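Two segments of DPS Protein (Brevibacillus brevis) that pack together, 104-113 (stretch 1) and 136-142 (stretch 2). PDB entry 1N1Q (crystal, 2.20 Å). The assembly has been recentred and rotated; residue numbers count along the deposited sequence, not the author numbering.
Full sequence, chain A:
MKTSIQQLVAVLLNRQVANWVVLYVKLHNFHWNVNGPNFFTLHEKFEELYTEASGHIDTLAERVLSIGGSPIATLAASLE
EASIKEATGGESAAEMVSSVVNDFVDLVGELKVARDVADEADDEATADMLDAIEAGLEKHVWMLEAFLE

Stretch 1 (104-113) FVDLVGELKV
Stretch 2 (136-142) GLEKHVW

Both stretches are wholly helical and lie within longer helices that continue past either end. Phi/psi values stay between -59/-36 and -70/-48, and i to i+4 hydrogen bonds set the backbone: V108 N to F104 O at 2.9 Å, L111 N to L107 O at 2.7 Å and, in the second helix, V141 N to L137 O at 2.8 Å. The axes approach to 9.4 Å, and the N-to-C directions make an angle of 153° (signed crossing angle -153°), so the pair is roughly antiparallel. Register is fixed by F104 and L137, whose CA atoms are 5.9 Å apart.

No hydrogen bond crosses between the stretches; apolar packing accounts for most of the contact, which buries 406 Å² summed over both sides. Its centre is L137 (chi1 m, chi2 t), with 102 Å² covered. This side chain is a knob in a hole formed by F104, L107, V108 and L111, positions i, i+3, i+4 and i+7, which fall along one flank of the helix. L137 CD1 lies 3.7 Å from L107 CB and 3.9 Å from L111 CD1, while L137 CB is 4.0 Å from V108 CG2. Leucine suits the site because its branched end can meet several walls at once: CD1 faces the two leucines, and CD2 turns to the aromatic ring. L107 and L111 are both m,t; V108 is t. All four hole residues direct CA-to-CB toward the second helix.

The aromatic contacts begin with F104 (chi1 -78°, chi2 -173°). L137 CD2 stands 3.5 Å from the centroid of the F104 ring and only 3° off its normal, a CH-pi contact over one face. At the ring edge, near its plane, are V141 CG2 and H140 CB; F104 CE1 is 3.7 Å from H140 CB. The F104 and H140 rings themselves are oblique, with centroids 6.0 Å apart and planes at 44°. H140 (chi1 -78°, chi2 -50°) is buried, but its NE2 is hydrogen-bonded elsewhere in the structure.

V141 (chi1 t) extends the apolar surface, its CG2 lying 3.7 Å from F104 CB and 4.3 Å from V105 CG2. The CA-to-CB bond of V105 (chi1 t) points away, yet CG2 still reaches V141 and 24 Å² of the residue is covered.

At the exposed margin, E138 (chi1 m, chi2 t, chi3 0°) leaves its backbone sideways, but its end comes nearer, bringing OE2 to 3.8 Å from V108 CG1. K112 (m,t,t,t) behaves similarly, with CE 4.4 Å from E138 OE2. The extended chains carry their ends along the exposed margin: the carboxylate of E138 itself lies against V108 CG1, and K112 approaches it through CE, with no hydrogen bond between them.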

# COMPACT_ATOMS: atom_id res chain seq x y z
N PHE A 104 11.19 32.67 10.09
CA PHE A 104 12.52 32.16 9.77
C PHE A 104 13.61 33.01 10.43
O PHE A 104 14.62 32.48 10.89
CB PHE A 104 12.73 32.13 8.25
CG PHE A 104 12.05 30.97 7.56
CD1 PHE A 104 12.27 30.73 6.21
CD2 PHE A 104 11.21 30.11 8.26
CE1 PHE A 104 11.67 29.65 5.56
CE2 PHE A 104 10.60 29.03 7.62
CZ PHE A 104 10.82 28.80 6.28
N VAL A 105 13.39 34.32 10.48
CA VAL A 105 14.37 35.20 11.12
C VAL A 105 14.46 34.86 12.61
O VAL A 105 15.55 34.82 13.17
CB VAL A 105 13.99 36.69 10.93
CG1 VAL A 105 14.94 37.58 11.73
CG2 VAL A 105 14.05 37.06 9.47
N ASP A 106 13.31 34.61 13.23
CA ASP A 106 13.27 34.26 14.64
C ASP A 106 14.02 32.94 14.85
O ASP A 106 14.85 32.82 15.76
CB ASP A 106 11.82 34.15 15.10
CG ASP A 106 11.68 34.10 16.61
OD1 ASP A 106 12.52 34.73 17.29
OD2 ASP A 106 10.73 33.47 17.10
N LEU A 107 13.73 31.95 14.01
CA LEU A 107 14.39 30.65 14.10
C LEU A 107 15.90 30.74 13.93
O LEU A 107 16.65 30.04 14.60
CB LEU A 107 13.82 29.68 13.07
CG LEU A 107 12.34 29.31 13.22
CD1 LEU A 107 12.01 28.18 12.25
CD2 LEU A 107 12.04 28.89 14.65
N VAL A 108 16.36 31.60 13.02
CA VAL A 108 17.80 31.76 12.81
C VAL A 108 18.45 32.19 14.12
O VAL A 108 19.50 31.68 14.50
CB VAL A 108 18.10 32.81 11.71
CG1 VAL A 108 19.57 33.26 11.80
CG2 VAL A 108 17.84 32.20 10.34
N GLY A 109 17.80 33.12 14.81
CA GLY A 109 18.32 33.59 16.08
C GLY A 109 18.34 32.48 17.11
O GLY A 109 19.31 32.33 17.85
N GLU A 110 17.26 31.71 17.17
CA GLU A 110 17.18 30.61 18.13
C GLU A 110 18.18 29.52 17.78
O GLU A 110 18.76 28.89 18.68
CB GLU A 110 15.76 30.03 18.17
CG GLU A 110 14.70 31.01 18.65
CD GLU A 110 13.34 30.37 18.87
OE1 GLU A 110 13.15 29.20 18.46
OE2 GLU A 110 12.45 31.03 19.43
N LEU A 111 18.38 29.28 16.49
CA LEU A 111 19.32 28.25 16.07
C LEU A 111 20.74 28.61 16.48
O LEU A 111 21.52 27.74 16.86
CB LEU A 111 19.21 28.03 14.55
CG LEU A 111 17.96 27.23 14.12
CD1 LEU A 111 17.80 27.29 12.60
CD2 LEU A 111 18.08 25.79 14.60
N LYS A 112 21.08 29.89 16.41
CA LYS A 112 22.41 30.33 16.81
C LYS A 112 22.63 30.06 18.30
O LYS A 112 23.68 29.58 18.71
CB LYS A 112 22.60 31.83 16.53
CG LYS A 112 22.70 32.19 15.05
CD LYS A 112 22.81 33.69 14.87
CE LYS A 112 22.84 34.07 13.39
NZ LYS A 112 22.75 35.54 13.20
N VAL A 113 21.62 30.36 19.11
CA VAL A 113 21.71 30.12 20.54
C VAL A 113 21.82 28.63 20.86
O VAL A 113 22.66 28.23 21.66
CB VAL A 113 20.46 30.69 21.28
CG1 VAL A 113 20.40 30.16 22.71
CG2 VAL A 113 20.52 32.22 21.29
N GLY A 136 19.87 27.01 5.48
CA GLY A 136 18.76 26.94 4.55
C GLY A 136 17.76 28.06 4.75
O GLY A 136 17.24 28.63 3.78
N LEU A 137 17.49 28.39 6.01
CA LEU A 137 16.54 29.47 6.32
C LEU A 137 17.08 30.82 5.86
O LEU A 137 16.33 31.64 5.33
CB LEU A 137 16.26 29.52 7.83
CG LEU A 137 15.58 28.29 8.44
CD1 LEU A 137 15.26 28.55 9.90
CD2 LEU A 137 14.31 27.97 7.66
N GLU A 138 18.37 31.04 6.07
CA GLU A 138 18.97 32.30 5.67
C GLU A 138 18.84 32.50 4.16
O GLU A 138 18.62 33.60 3.68
CB GLU A 138 20.44 32.35 6.11
CG GLU A 138 20.61 32.47 7.62
CD GLU A 138 22.05 32.49 8.08
OE1 GLU A 138 22.95 32.41 7.22
OE2 GLU A 138 22.30 32.58 9.30
N LYS A 139 18.94 31.42 3.40
CA LYS A 139 18.81 31.50 1.96
C LYS A 139 17.36 31.80 1.59
O LYS A 139 17.09 32.65 0.74
CB LYS A 139 19.26 30.20 1.30
CG LYS A 139 19.17 30.22 -0.22
CD LYS A 139 19.77 28.95 -0.82
CE LYS A 139 19.59 28.94 -2.34
NZ LYS A 139 20.21 27.74 -2.96
N HIS A 140 16.43 31.12 2.25
CA HIS A 140 15.00 31.35 2.01
C HIS A 140 14.66 32.79 2.35
O HIS A 140 13.87 33.43 1.64
CB HIS A 140 14.13 30.43 2.86
CG HIS A 140 14.03 29.03 2.33
ND1 HIS A 140 13.71 28.75 1.02
CD2 HIS A 140 14.16 27.83 2.96
CE1 HIS A 140 13.64 27.44 0.86
NE2 HIS A 140 13.92 26.86 2.02
N VAL A 141 15.24 33.31 3.43
CA VAL A 141 14.97 34.68 3.85
C VAL A 141 15.35 35.69 2.77
O VAL A 141 14.61 36.64 2.52
CB VAL A 141 15.69 35.02 5.19
CG1 VAL A 141 15.64 36.52 5.46
CG2 VAL A 141 15.01 34.27 6.33
N TRP A 142 16.50 35.51 2.14
CA TRP A 142 16.91 36.43 1.08
C TRP A 142 15.88 36.41 -0.05
O TRP A 142 15.44 37.46 -0.53
CB TRP A 142 18.28 36.06 0.52
CG TRP A 142 18.40 36.29 -0.97
CD1 TRP A 142 18.19 37.47 -1.63
CD2 TRP A 142 18.68 35.31 -1.97
NE1 TRP A 142 18.32 37.28 -2.99
CE2 TRP A 142 18.63 35.96 -3.22
CE3 TRP A 142 18.98 33.94 -1.93
CZ2 TRP A 142 18.86 35.29 -4.43
CZ3 TRP A 142 19.22 33.28 -3.13
CH2 TRP A 142 19.15 33.96 -4.36